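Local coordinates for protein bifunctional cytochrome P450/NADPH--P450 reductase (Deinococcus aerius, PDB 7F3H) that hydroxylates organic substrates at a haem iron, probably using electrons from NADPH relayed by a reductase fused to its cytochrome P450 domain, at residues D323-R327 with Y395-G399; L326-S330 with H365-W371; V317-I321 with I379-T383; L276-L280 with A415-L419; I39-F44 with Q55-L61. Residue numbers count along the deposited sequence, not the author numbering.

Interactions 1, 2 and 3 share helix 317-329: interaction 3 at its start, interaction 2 at its end, and interaction 1 between them, where the helix faces 395-399 and the haem. Interactions 2 and 3 are buried, 1 partly so; 1 and 2 share Leu326 and Arg327. All three use arginine or tyrosine bonds to backbone carbonyls, as suits helix-loop contacts, with apolar packing in 1 and 3 but arginines on aromatic rings in 2. Interaction 4 joins two long helices in the buried core and is purely apolar. Interaction 5 belongs to the peripheral sheet and relies on backbone pairing; it touches interaction 2 through His367 and Ala370 and lies about 31 Å from interaction 4, centre to centre.

Interaction 1: residues D323-R327 with Y395-G399; sequences DEALR and YKPFG. With HEM (protoporphyrin IX containing Fe), chain E.
Leu326 lies over Pro397 and Phe398: its CB is 4.1 Å from Pro397 CB, and with chi1 m and chi2 t its CD1 comes within 3.4 Å of Phe398 CE2. It projects from regular helix 323-327 toward segment 395-399, an irregular loop whose CA atoms come nearest at Leu326-Pro397 (6.4 Å) and Arg327-Tyr395 (7.1 Å). The loop starts extended at Tyr395 (phi/psi -139/100), then forms a type I turn from Lys396 to Gly399. Tyr395, chi1 t, reaches back to the helix, and its OH donates to Asp323 O at 2.6 Å; Arg327 CB sits 3.9 Å from Tyr395 CE1. The helix carries the P450 ExxR motif: Glu324 and Arg327, one turn apart, form a bidentate salt bridge, NE to OE1 2.7 Å and NH2 to OE2 2.9 Å, and Arg381 adds a second charge on Glu324. The loop leads into the family's haem-binding segment, where Cys405 is presumably the iron ligand. Apolar residues suit the porphyrin edge: Leu326 CD2 is 3.2 Å from HEM CBC, and Phe398 CE1 3.6 Å from HEM C3C. Gly399 has positive phi (71°), and a CB there would strike HEM CAD; its N is 3.4 Å from HEM CMD.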
# COMPACT_ATOMS: atom_id res chain seq x y z
N ASP A 323 12.90 -2.50 0.70
CA ASP A 323 13.11 -1.05 0.79
C ASP A 323 13.32 -0.45 -0.60
O ASP A 323 12.67 0.54 -0.98
CB ASP A 323 14.31 -0.75 1.69
CG ASP A 323 14.04 -1.03 3.19
OD1 ASP A 323 12.87 -1.02 3.63
OD2 ASP A 323 15.03 -1.24 3.93
N GLU A 324 14.21 -1.07 -1.41
CA GLU A 324 14.48 -0.57 -2.75
C GLU A 324 13.30 -0.81 -3.72
O GLU A 324 13.05 0.01 -4.61
CB GLU A 324 15.79 -1.19 -3.28
CG GLU A 324 16.31 -0.73 -4.66
CD GLU A 324 16.76 0.74 -4.75
OE1 GLU A 324 16.46 1.56 -3.84
OE2 GLU A 324 17.43 1.07 -5.77
N ALA A 325 12.56 -1.91 -3.55
CA ALA A 325 11.39 -2.10 -4.40
C ALA A 325 10.38 -1.00 -4.16
O ALA A 325 9.84 -0.42 -5.11
CB ALA A 325 10.76 -3.48 -4.17
N LEU A 326 10.20 -0.62 -2.88
CA LEU A 326 9.33 0.50 -2.55
C LEU A 326 9.91 1.82 -3.06
O LEU A 326 9.17 2.77 -3.31
CB LEU A 326 9.10 0.56 -1.04
CG LEU A 326 8.14 -0.47 -0.42
CD1 LEU A 326 8.03 -0.30 1.08
CD2 LEU A 326 6.73 -0.43 -1.03
N ARG A 327 11.23 1.92 -3.24
CA ARG A 327 11.72 3.13 -3.90
C ARG A 327 11.36 3.16 -5.39
O ARG A 327 10.94 4.19 -5.90
CB ARG A 327 13.23 3.31 -3.70
CG ARG A 327 13.73 4.70 -4.12
CD ARG A 327 15.22 4.84 -3.89
NE ARG A 327 15.97 4.06 -4.87
CZ ARG A 327 16.24 4.47 -6.10
NH1 ARG A 327 15.81 5.66 -6.52
NH2 ARG A 327 16.91 3.67 -6.93
N TYR A 395 12.12 9.87 0.76
CA TYR A 395 11.68 8.48 0.82
C TYR A 395 10.43 8.40 1.69
O TYR A 395 10.52 8.37 2.92
CB TYR A 395 12.78 7.59 1.35
CG TYR A 395 12.51 6.12 1.27
CD1 TYR A 395 12.32 5.50 0.04
CD2 TYR A 395 12.49 5.32 2.42
CE1 TYR A 395 12.07 4.13 -0.06
CE2 TYR A 395 12.25 3.97 2.33
CZ TYR A 395 12.05 3.38 1.09
OH TYR A 395 11.83 2.04 0.95
N LYS A 396 9.27 8.34 1.06
CA LYS A 396 7.99 8.44 1.77
C LYS A 396 6.98 7.38 1.33
O LYS A 396 5.81 7.68 1.11
CB LYS A 396 7.42 9.84 1.53
CG LYS A 396 8.24 11.00 2.11
CD LYS A 396 8.47 10.80 3.59
CE LYS A 396 8.47 12.12 4.30
NZ LYS A 396 8.46 11.86 5.75
N PRO A 397 7.38 6.09 1.25
CA PRO A 397 6.42 5.08 0.77
C PRO A 397 5.34 4.77 1.79
O PRO A 397 4.30 4.21 1.42
CB PRO A 397 7.30 3.85 0.51
CG PRO A 397 8.42 4.00 1.43
CD PRO A 397 8.64 5.48 1.71
N PHE A 398 5.56 5.07 3.06
CA PHE A 398 4.59 4.84 4.12
C PHE A 398 4.03 6.17 4.64
O PHE A 398 3.79 6.33 5.83
CB PHE A 398 5.19 3.98 5.23
CG PHE A 398 5.52 2.56 4.78
CD1 PHE A 398 4.50 1.62 4.56
CD2 PHE A 398 6.83 2.17 4.53
CE1 PHE A 398 4.79 0.32 4.15
CE2 PHE A 398 7.15 0.88 4.09
CZ PHE A 398 6.12 -0.06 3.91
N GLY A 399 3.87 7.16 3.74
CA GLY A 399 3.25 8.41 4.12
C GLY A 399 4.12 9.27 5.02
O GLY A 399 5.35 9.12 5.08
CHA HEM E . -1.76 4.89 5.70
CHB HEM E . -2.97 0.45 7.26
CHC HEM E . 0.24 -1.49 4.15
CHD HEM E . 1.23 2.92 2.41
C1A HEM E . -2.35 3.86 6.39
C2A HEM E . -3.42 4.01 7.37
C3A HEM E . -3.74 2.80 7.84
C4A HEM E . -2.94 1.82 7.11
CMA HEM E . -4.82 2.48 8.91
CAA HEM E . -3.96 5.37 7.84
CBA HEM E . -3.16 5.77 9.09
CGA HEM E . -3.67 7.07 9.71
O1A HEM E . -3.83 7.07 10.96
O2A HEM E . -4.02 8.07 9.02
C1B HEM E . -2.19 -0.47 6.60
C2B HEM E . -2.17 -1.91 6.81
C3B HEM E . -1.25 -2.43 5.98
C4B HEM E . -0.71 -1.35 5.18
CMB HEM E . -3.02 -2.64 7.87
CAB HEM E . -0.84 -3.89 5.71
CBB HEM E . -1.45 -4.96 6.21
C1C HEM E . 0.79 -0.48 3.39
C2C HEM E . 1.83 -0.60 2.37
C3C HEM E . 2.05 0.65 1.91
C4C HEM E . 1.22 1.57 2.63
CMC HEM E . 2.49 -1.93 1.90
CAC HEM E . 3.01 1.19 0.86
CBC HEM E . 3.86 0.41 0.21
C1D HEM E . 0.50 3.84 3.14
C2D HEM E . 0.47 5.28 2.91
C3D HEM E . -0.34 5.80 3.83
C4D HEM E . -0.88 4.73 4.66
CMD HEM E . 1.25 6.08 1.83
CAD HEM E . -0.67 7.27 3.95
CBD HEM E . -1.84 7.46 3.02
CGD HEM E . -2.21 8.89 2.89
O1D HEM E . -3.37 9.10 2.45
O2D HEM E . -1.38 9.81 3.22
NA HEM E . -2.12 2.51 6.24
NB HEM E . -1.28 -0.16 5.61
NC HEM E . 0.43 0.86 3.50
ND HEM E . -0.33 3.55 4.21
FE HEM E . -0.72 1.75 4.95

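Interaction 2: residues L326-S330 with H365-W371; sequences LRFWS and HRHPAAW
Here the end of the P450 helix bearing the ExxR motif meets the beginning of the family's meander, the irregular chain leading on toward the haem-binding loop. Helical Arg327 and His365 have the nearest CA atoms, 5.5 Å apart. His365 (chi1 m) points toward the helix, and its ring suits the place because it offers a donor and an acceptor: ND1 makes weak hydrogen bonds to Leu326 O and Arg327 O, both 3.3 Å, while NE2 accepts from Lys396 N. His365 CE1 also packs 3.9 Å from Ser330 CB. The carbonyl His365 O accepts from Arg327 NH1 at 2.6 Å. Arg366, extended with chi1 m and chi2 and chi3 t, lays its guanidinium flat on the Phe328 ring, centres 4.4 Å apart and planes at 15°, a stacked cation-pi pair; Asp375 balances its charge. From His367 the loop turns back, with Ala370 N and Trp371 N bonded to His367 O at 2.9 and 3.0 Å, so that Trp371 (chi1 m) again faces the helix. Its broad ring supports the aliphatic part of Arg327, whose guanidinium is held by Glu324: Arg327 CD stands 3.6 Å above the centroid of the Trp371 six-membered ring, 7° off its normal, a CH-pi contact.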
# COMPACT_ATOMS: atom_id res chain seq x y z
N LEU A 326 10.20 -0.62 -2.88
CA LEU A 326 9.33 0.50 -2.55
C LEU A 326 9.91 1.82 -3.06
O LEU A 326 9.17 2.77 -3.31
CB LEU A 326 9.10 0.56 -1.04
CG LEU A 326 8.14 -0.47 -0.42
CD1 LEU A 326 8.03 -0.30 1.08
CD2 LEU A 326 6.73 -0.43 -1.03
N ARG A 327 11.23 1.92 -3.24
CA ARG A 327 11.72 3.13 -3.90
C ARG A 327 11.36 3.16 -5.39
O ARG A 327 10.94 4.19 -5.90
CB ARG A 327 13.23 3.31 -3.70
CG ARG A 327 13.73 4.70 -4.12
CD ARG A 327 15.22 4.84 -3.89
NE ARG A 327 15.97 4.06 -4.87
CZ ARG A 327 16.24 4.47 -6.10
NH1 ARG A 327 15.81 5.66 -6.52
NH2 ARG A 327 16.91 3.67 -6.93
N PHE A 328 11.53 2.03 -6.12
CA PHE A 328 11.11 2.00 -7.52
C PHE A 328 9.59 2.08 -7.70
O PHE A 328 9.13 2.71 -8.65
CB PHE A 328 11.54 0.73 -8.28
CG PHE A 328 12.92 0.77 -8.86
CD1 PHE A 328 13.74 1.85 -8.67
CD2 PHE A 328 13.27 -0.17 -9.82
CE1 PHE A 328 15.00 1.91 -9.26
CE2 PHE A 328 14.51 -0.12 -10.45
CZ PHE A 328 15.39 0.93 -10.16
N TRP A 329 8.81 1.37 -6.87
CA TRP A 329 7.39 1.11 -7.19
C TRP A 329 6.52 1.16 -5.92
O TRP A 329 5.80 0.23 -5.57
CB TRP A 329 7.24 -0.24 -7.91
CG TRP A 329 7.77 -0.22 -9.32
CD1 TRP A 329 8.88 -0.86 -9.81
CD2 TRP A 329 7.22 0.52 -10.43
NE1 TRP A 329 9.05 -0.57 -11.15
CE2 TRP A 329 8.05 0.29 -11.55
CE3 TRP A 329 6.09 1.34 -10.58
CZ2 TRP A 329 7.79 0.84 -12.79
CZ3 TRP A 329 5.84 1.90 -11.81
CH2 TRP A 329 6.68 1.64 -12.91
N SER A 330 6.62 2.28 -5.20
CA SER A 330 5.75 2.55 -4.06
C SER A 330 4.28 2.53 -4.48
O SER A 330 3.86 3.26 -5.40
CB SER A 330 6.16 3.91 -3.47
OG SER A 330 5.59 4.17 -2.22
N HIS A 365 11.20 9.67 -5.35
CA HIS A 365 12.00 8.50 -5.03
C HIS A 365 13.16 8.31 -6.00
O HIS A 365 14.03 7.46 -5.75
CB HIS A 365 11.09 7.29 -5.01
CG HIS A 365 10.36 7.11 -3.72
ND1 HIS A 365 9.61 5.99 -3.44
CD2 HIS A 365 10.29 7.90 -2.62
CE1 HIS A 365 9.10 6.10 -2.22
NE2 HIS A 365 9.50 7.25 -1.70
N ARG A 366 13.14 9.04 -7.12
CA ARG A 366 14.16 8.99 -8.15
C ARG A 366 14.80 10.35 -8.43
O ARG A 366 15.33 10.56 -9.52
CB ARG A 366 13.54 8.45 -9.43
CG ARG A 366 13.15 7.02 -9.36
CD ARG A 366 12.66 6.65 -10.71
NE ARG A 366 11.89 5.43 -10.67
CZ ARG A 366 12.18 4.36 -11.41
NH1 ARG A 366 13.22 4.41 -12.22
NH2 ARG A 366 11.43 3.26 -11.32
N HIS A 367 14.72 11.28 -7.51
CA HIS A 367 15.24 12.62 -7.79
C HIS A 367 16.77 12.61 -7.79
O HIS A 367 17.37 12.20 -6.80
CB HIS A 367 14.74 13.64 -6.77
CG HIS A 367 14.83 15.05 -7.26
ND1 HIS A 367 16.04 15.65 -7.56
CD2 HIS A 367 13.87 15.96 -7.56
CE1 HIS A 367 15.82 16.89 -7.98
NE2 HIS A 367 14.51 17.09 -8.00
N PRO A 368 17.42 13.06 -8.87
CA PRO A 368 18.90 12.96 -8.92
C PRO A 368 19.61 13.72 -7.81
O PRO A 368 20.70 13.32 -7.41
CB PRO A 368 19.28 13.56 -10.29
CG PRO A 368 18.00 14.12 -10.88
CD PRO A 368 16.82 13.55 -10.13
N ALA A 369 19.03 14.81 -7.30
CA ALA A 369 19.66 15.53 -6.20
C ALA A 369 19.70 14.71 -4.90
O ALA A 369 20.44 15.07 -3.97
CB ALA A 369 18.94 16.86 -5.96
N ALA A 370 18.87 13.68 -4.78
CA ALA A 370 18.80 12.92 -3.55
C ALA A 370 19.26 11.47 -3.71
O ALA A 370 19.48 10.79 -2.71
CB ALA A 370 17.37 12.95 -2.99
N TRP A 371 19.34 10.97 -4.94
CA TRP A 371 19.66 9.57 -5.20
C TRP A 371 20.72 9.52 -6.28
O TRP A 371 20.46 9.96 -7.41
CB TRP A 371 18.41 8.78 -5.64
CG TRP A 371 17.26 8.91 -4.67
CD1 TRP A 371 16.19 9.74 -4.79
CD2 TRP A 371 17.09 8.20 -3.42
NE1 TRP A 371 15.34 9.59 -3.70
CE2 TRP A 371 15.88 8.65 -2.85
CE3 TRP A 371 17.84 7.22 -2.75
CZ2 TRP A 371 15.40 8.16 -1.64
CZ3 TRP A 371 17.37 6.74 -1.55
CH2 TRP A 371 16.16 7.21 -1.00

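Interaction 3: residues V317-I321 with I379-T383; sequences VIPRI and IDRWT
Segment 317-321 is the regular first turn of helix 317-329, with Ile321 N bonded to Val317 O at 2.9 Å. Opposite it runs a short 3-10 segment, 379-381, followed by Trp382 (phi/psi -114/11) and by Thr383 at the N-cap of the next helix, its OG1 bonded to Asn386 N. The CA atoms come nearest at Arg320 and Ile379, 5.4 Å apart. Arg320 points across with chi1 m, chi2 t and chi3 m, long enough to reach past the apolar seam to polar groups. Its NH1 donates to Ile379 O at 3.2 Å and forms a salt bridge with Asp380 OD1 at 3.0 Å; a water links Arg320 NH2 (3.3 Å) to the same Asp380 OD1 (2.7 Å), and Asp316 takes NH2 in a further salt bridge. The aliphatic part is useful too, Arg320 CG lying 3.6 Å from Trp382 CB. Ile379 (chi1 p, chi2 t) plugs the helix side, its branches filling two gaps: CD1 is 4.0 Å from Val317 CG1, and CG2 is 3.9 Å from Ile321 CG1. Trp382 NE1 is bonded to Glu324, to which Arg381 forms a salt bridge; Glu324, Arg327 and Arg381 match the Glu-Arg-Arg triad that links ExxR helix and meander in cytochromes P450.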
# COMPACT_ATOMS: atom_id res chain seq x y z
N VAL A 317 19.28 -9.25 3.39
CA VAL A 317 19.09 -9.01 1.97
C VAL A 317 17.62 -8.73 1.65
O VAL A 317 17.29 -7.73 1.00
CB VAL A 317 19.61 -10.22 1.16
CG1 VAL A 317 19.22 -10.11 -0.32
CG2 VAL A 317 21.12 -10.37 1.33
N ILE A 318 16.72 -9.60 2.13
CA ILE A 318 15.29 -9.49 1.76
C ILE A 318 14.67 -8.17 2.24
O ILE A 318 13.98 -7.51 1.44
CB ILE A 318 14.54 -10.73 2.24
CG1 ILE A 318 14.81 -11.91 1.29
CG2 ILE A 318 13.07 -10.48 2.41
CD1 ILE A 318 14.13 -13.20 1.71
N PRO A 319 14.86 -7.74 3.50
CA PRO A 319 14.44 -6.38 3.87
C PRO A 319 14.97 -5.29 2.94
O PRO A 319 14.23 -4.37 2.58
CB PRO A 319 14.99 -6.22 5.30
CG PRO A 319 15.10 -7.58 5.82
CD PRO A 319 15.44 -8.45 4.66
N ARG A 320 16.25 -5.33 2.57
CA ARG A 320 16.77 -4.24 1.75
C ARG A 320 16.20 -4.29 0.34
O ARG A 320 15.92 -3.24 -0.27
CB ARG A 320 18.28 -4.29 1.77
CG ARG A 320 18.87 -3.82 3.10
CD ARG A 320 20.40 -3.70 3.03
NE ARG A 320 21.07 -5.00 3.01
CZ ARG A 320 21.90 -5.42 2.05
NH1 ARG A 320 22.17 -4.65 0.98
NH2 ARG A 320 22.47 -6.62 2.15
N ILE A 321 15.94 -5.50 -0.16
CA ILE A 321 15.21 -5.66 -1.41
C ILE A 321 13.89 -4.93 -1.34
O ILE A 321 13.51 -4.22 -2.27
CB ILE A 321 14.97 -7.15 -1.72
CG1 ILE A 321 16.24 -7.82 -2.23
CG2 ILE A 321 13.82 -7.30 -2.71
CD1 ILE A 321 16.14 -9.31 -2.21
N ILE A 379 20.34 -2.52 -3.77
CA ILE A 379 19.90 -2.77 -2.40
C ILE A 379 20.91 -2.31 -1.37
O ILE A 379 20.56 -2.15 -0.18
CB ILE A 379 19.55 -4.26 -2.18
CG1 ILE A 379 20.75 -5.17 -2.32
CG2 ILE A 379 18.47 -4.77 -3.15
CD1 ILE A 379 20.51 -6.52 -1.67
N ASP A 380 22.15 -2.00 -1.79
CA ASP A 380 23.13 -1.51 -0.81
C ASP A 380 22.83 -0.09 -0.35
O ASP A 380 23.40 0.35 0.66
CB ASP A 380 24.55 -1.56 -1.40
CG ASP A 380 25.19 -2.95 -1.29
OD1 ASP A 380 24.52 -3.88 -0.80
OD2 ASP A 380 26.36 -3.12 -1.71
N ARG A 381 21.93 0.64 -1.03
CA ARG A 381 21.45 1.92 -0.51
C ARG A 381 20.90 1.78 0.89
O ARG A 381 20.79 2.79 1.59
CB ARG A 381 20.34 2.51 -1.39
CG ARG A 381 20.73 2.73 -2.83
CD ARG A 381 19.56 3.13 -3.74
NE ARG A 381 20.04 4.15 -4.66
CZ ARG A 381 20.21 3.99 -5.96
NH1 ARG A 381 19.91 2.85 -6.55
NH2 ARG A 381 20.67 4.99 -6.68
N TRP A 382 20.54 0.55 1.31
CA TRP A 382 19.69 0.36 2.48
C TRP A 382 20.40 -0.35 3.63
O TRP A 382 19.74 -0.70 4.62
CB TRP A 382 18.42 -0.41 2.06
CG TRP A 382 17.66 0.38 1.03
CD1 TRP A 382 17.56 0.12 -0.31
CD2 TRP A 382 16.94 1.60 1.26
NE1 TRP A 382 16.82 1.10 -0.93
CE2 TRP A 382 16.42 2.02 0.01
CE3 TRP A 382 16.67 2.38 2.40
CZ2 TRP A 382 15.66 3.18 -0.14
CZ3 TRP A 382 15.91 3.54 2.26
CH2 TRP A 382 15.41 3.92 1.00
N THR A 383 21.73 -0.51 3.56
CA THR A 383 22.49 -0.92 4.75
C THR A 383 22.35 0.18 5.81
O THR A 383 22.08 1.33 5.48
CB THR A 383 23.98 -1.12 4.41
OG1 THR A 383 24.59 0.16 4.22
CG2 THR A 383 24.16 -1.94 3.12
O HOH W 1 24.46 -6.60 -0.43

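Interaction 4: residues L276-L280 with A415-L419; sequences LAFTL and AKLAL
Two helical turns, 276-280 and 415-419, cross at -44° with their N-to-C directions 44° apart. Their axes approach no closer than 11.2 Å, a wide gap that leucine side chains must bridge; the nearest CA atoms, Leu276 and Ala415, are 6.3 Å apart. Leu276 is the bump from the first helix. With chi1 m and chi2 t it sends CD2 into a shallow hollow on the other helix, 3.9 Å from Ala415 CB, 4.3 Å from Ala418 CB and 4.0 Å from Leu419 CG. The small alanines form the floor. Leu419, in the same m,t rotamer, returns the favour, entering between residues spaced i, i+3 and i+4: besides its CG against Leu276, its CD1 lies 3.6 Å from Thr279 CG2 and its CD2 is 4.0 Å from Leu280 CD2. Thr279 fits because its hydroxyl bonds back to Leu275 O of its own helix while its methyl faces the leucine. Helix 144-161 packs on Leu276, Leu280 and Ala418, and helix 317-329 on Thr279 and Ala415. In P450 nomenclature these are helices I (254-285) and L (408-425), and their packing with E (144-161) belongs to the helical-bundle core that is a hallmark of the fold.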
# COMPACT_ATOMS: atom_id res chain seq x y z
N LEU A 276 4.52 -6.85 -3.12
CA LEU A 276 5.02 -8.20 -3.32
C LEU A 276 5.14 -8.56 -4.80
O LEU A 276 6.16 -9.13 -5.23
CB LEU A 276 4.13 -9.18 -2.59
CG LEU A 276 4.54 -9.34 -1.12
CD1 LEU A 276 3.42 -10.04 -0.39
CD2 LEU A 276 5.81 -10.15 -1.05
N ALA A 277 4.13 -8.21 -5.59
CA ALA A 277 4.18 -8.44 -7.03
C ALA A 277 5.31 -7.65 -7.68
O ALA A 277 6.06 -8.18 -8.51
CB ALA A 277 2.85 -8.07 -7.65
N PHE A 278 5.46 -6.39 -7.30
CA PHE A 278 6.54 -5.59 -7.86
C PHE A 278 7.89 -6.17 -7.49
O PHE A 278 8.82 -6.16 -8.30
CB PHE A 278 6.44 -4.13 -7.40
CG PHE A 278 5.55 -3.26 -8.27
CD1 PHE A 278 5.82 -3.11 -9.63
CD2 PHE A 278 4.44 -2.61 -7.74
CE1 PHE A 278 5.00 -2.33 -10.44
CE2 PHE A 278 3.61 -1.83 -8.56
CZ PHE A 278 3.90 -1.69 -9.90
N THR A 279 8.01 -6.72 -6.28
CA THR A 279 9.29 -7.30 -5.87
C THR A 279 9.62 -8.53 -6.68
O THR A 279 10.77 -8.72 -7.11
CB THR A 279 9.25 -7.61 -4.38
OG1 THR A 279 9.06 -6.38 -3.65
CG2 THR A 279 10.54 -8.29 -3.93
N LEU A 280 8.65 -9.43 -6.88
CA LEU A 280 8.94 -10.58 -7.73
C LEU A 280 9.30 -10.13 -9.14
O LEU A 280 10.23 -10.68 -9.75
CB LEU A 280 7.76 -11.54 -7.74
CG LEU A 280 7.50 -12.22 -6.41
CD1 LEU A 280 6.17 -12.93 -6.51
CD2 LEU A 280 8.59 -13.21 -6.10
N ALA A 415 5.53 -9.46 4.02
CA ALA A 415 6.27 -9.56 2.75
C ALA A 415 7.62 -10.25 2.92
O ALA A 415 8.00 -11.11 2.11
CB ALA A 415 6.47 -8.16 2.19
N LYS A 416 8.39 -9.86 3.95
CA LYS A 416 9.61 -10.59 4.26
C LYS A 416 9.34 -12.09 4.34
O LYS A 416 10.02 -12.89 3.70
CB LYS A 416 10.22 -10.07 5.56
CG LYS A 416 10.78 -8.69 5.49
CD LYS A 416 11.26 -8.26 6.86
CE LYS A 416 11.23 -6.75 6.98
NZ LYS A 416 12.04 -6.17 8.09
N LEU A 417 8.30 -12.48 5.11
CA LEU A 417 8.01 -13.90 5.34
C LEU A 417 7.58 -14.62 4.07
O LEU A 417 7.99 -15.76 3.81
CB LEU A 417 6.93 -14.04 6.40
CG LEU A 417 6.41 -15.45 6.61
CD1 LEU A 417 7.53 -16.39 7.04
CD2 LEU A 417 5.32 -15.41 7.65
N ALA A 418 6.67 -14.00 3.32
CA ALA A 418 6.22 -14.58 2.06
C ALA A 418 7.41 -14.84 1.15
O ALA A 418 7.54 -15.93 0.59
CB ALA A 418 5.21 -13.65 1.38
N LEU A 419 8.29 -13.85 1.01
CA LEU A 419 9.43 -13.98 0.11
C LEU A 419 10.36 -15.08 0.59
O LEU A 419 10.84 -15.90 -0.21
CB LEU A 419 10.16 -12.63 0.02
CG LEU A 419 9.56 -11.65 -1.01
CD1 LEU A 419 10.04 -10.17 -0.87
CD2 LEU A 419 9.83 -12.17 -2.42

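Interaction 5: residues I39-F44 with Q55-L61; sequences IPEGLF and QAYDPNL
Tyr57 OH donates to Ile39 O at 2.7 Å, joining the two ends of a beta hairpin (strands 43-48 and 51-56) at the edge of the P450 sheet. Gly42 O accepts twice, from Tyr57 N at 2.9 Å and Asp58 N at 3.1 Å. Next comes the antiparallel ladder: Phe44 and Gln55 are a hydrogen-bonded pair (Phe44 N to Gln55 O 3.0 Å, Gln55 N to Phe44 O 2.9 Å), Leu43 and Ala56 a non-hydrogen-bonded one, CA atoms 4.3 Å apart. The chain enters through a type I turn, Ile39 to Gly42; phi of 92° at Gly42 favours glycine, and a CB would hit Asp58 CB. Asp58 N-caps helix 59-65, its OD2 accepting from Leu61 N at 3.2 Å. On one sheet face Leu43 CD2 meets Leu61 CD1 at 3.9 Å. On the other, Phe44 (chi1 p) turns its ring under its neighbour, so that Gln55 CB stands 3.8 Å from the Phe44 ring centroid, 22° off its normal.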
# COMPACT_ATOMS: atom_id res chain seq x y z
N ILE A 39 10.57 18.95 -16.02
CA ILE A 39 10.53 20.21 -15.29
C ILE A 39 11.45 20.17 -14.07
O ILE A 39 11.10 19.60 -13.03
CB ILE A 39 9.07 20.53 -14.90
CG1 ILE A 39 8.16 20.39 -16.14
CG2 ILE A 39 8.93 21.91 -14.26
CD1 ILE A 39 6.73 20.81 -15.94
N PRO A 40 12.63 20.80 -14.15
CA PRO A 40 13.62 20.65 -13.07
C PRO A 40 13.32 21.46 -11.83
O PRO A 40 13.92 21.16 -10.78
CB PRO A 40 14.92 21.13 -13.73
CG PRO A 40 14.47 22.15 -14.73
CD PRO A 40 13.15 21.59 -15.28
N GLU A 41 12.40 22.43 -11.88
CA GLU A 41 12.04 23.21 -10.68
C GLU A 41 11.42 22.36 -9.58
O GLU A 41 11.22 22.87 -8.48
CB GLU A 41 11.06 24.33 -11.01
CG GLU A 41 11.64 25.41 -11.85
CD GLU A 41 11.38 25.14 -13.32
OE1 GLU A 41 11.33 23.95 -13.69
OE2 GLU A 41 11.24 26.11 -14.10
N GLY A 42 10.98 21.15 -9.88
CA GLY A 42 10.54 20.26 -8.83
C GLY A 42 9.07 20.32 -8.48
O GLY A 42 8.64 19.57 -7.58
N LEU A 43 8.27 21.16 -9.16
CA LEU A 43 6.82 21.08 -9.00
C LEU A 43 6.19 21.65 -10.27
O LEU A 43 6.78 22.50 -10.94
CB LEU A 43 6.28 21.86 -7.75
CG LEU A 43 6.00 23.38 -7.70
CD1 LEU A 43 5.17 23.84 -6.46
CD2 LEU A 43 7.17 24.28 -7.95
N PHE A 44 4.98 21.20 -10.59
CA PHE A 44 4.27 21.76 -11.74
C PHE A 44 2.77 21.78 -11.48
O PHE A 44 2.28 21.22 -10.50
CB PHE A 44 4.59 21.03 -13.06
CG PHE A 44 4.18 19.57 -13.08
CD1 PHE A 44 2.85 19.20 -13.22
CD2 PHE A 44 5.14 18.57 -12.98
CE1 PHE A 44 2.48 17.89 -13.23
CE2 PHE A 44 4.79 17.24 -13.00
CZ PHE A 44 3.45 16.89 -13.12
N GLN A 55 1.68 19.07 -8.61
CA GLN A 55 2.54 17.91 -8.36
C GLN A 55 3.92 18.35 -7.83
O GLN A 55 4.56 19.22 -8.44
CB GLN A 55 2.72 17.07 -9.63
CG GLN A 55 1.42 16.42 -10.15
CD GLN A 55 1.04 15.18 -9.37
OE1 GLN A 55 1.83 14.63 -8.61
NE2 GLN A 55 -0.17 14.72 -9.59
N ALA A 56 4.36 17.74 -6.72
CA ALA A 56 5.64 18.10 -6.10
C ALA A 56 6.54 16.90 -5.92
O ALA A 56 6.11 15.86 -5.42
CB ALA A 56 5.43 18.73 -4.75
N TYR A 57 7.83 17.09 -6.24
CA TYR A 57 8.84 16.03 -6.23
C TYR A 57 10.26 16.50 -5.88
O TYR A 57 11.15 15.66 -5.70
CB TYR A 57 8.77 15.29 -7.58
CG TYR A 57 8.79 16.20 -8.78
CD1 TYR A 57 7.60 16.80 -9.23
CD2 TYR A 57 9.96 16.44 -9.50
CE1 TYR A 57 7.59 17.65 -10.30
CE2 TYR A 57 9.95 17.29 -10.60
CZ TYR A 57 8.76 17.89 -10.98
OH TYR A 57 8.72 18.73 -12.07
N ASP A 58 10.50 17.81 -5.83
CA ASP A 58 11.79 18.33 -5.33
C ASP A 58 11.94 17.97 -3.85
O ASP A 58 11.04 18.28 -3.05
CB ASP A 58 11.87 19.85 -5.48
CG ASP A 58 13.23 20.41 -5.04
OD1 ASP A 58 14.17 20.31 -5.84
OD2 ASP A 58 13.36 20.98 -3.94
N PRO A 59 13.06 17.35 -3.44
CA PRO A 59 13.18 16.92 -2.03
C PRO A 59 13.05 18.06 -1.02
O PRO A 59 12.38 17.88 0.00
CB PRO A 59 14.57 16.26 -1.98
CG PRO A 59 14.87 15.86 -3.41
CD PRO A 59 14.22 16.94 -4.26
N ASN A 60 13.56 19.25 -1.31
CA ASN A 60 13.43 20.29 -0.29
C ASN A 60 12.00 20.84 -0.21
O ASN A 60 11.48 21.10 0.89
CB ASN A 60 14.41 21.41 -0.57
CG ASN A 60 15.85 20.96 -0.51
OD1 ASN A 60 16.25 20.22 0.40
ND2 ASN A 60 16.63 21.40 -1.49
N LEU A 61 11.37 21.02 -1.39
CA LEU A 61 9.95 21.39 -1.44
C LEU A 61 9.12 20.38 -0.69
O LEU A 61 8.27 20.74 0.12
CB LEU A 61 9.46 21.52 -2.89
CG LEU A 61 10.04 22.67 -3.75
CD1 LEU A 61 9.42 22.73 -5.16
CD2 LEU A 61 9.92 24.02 -3.03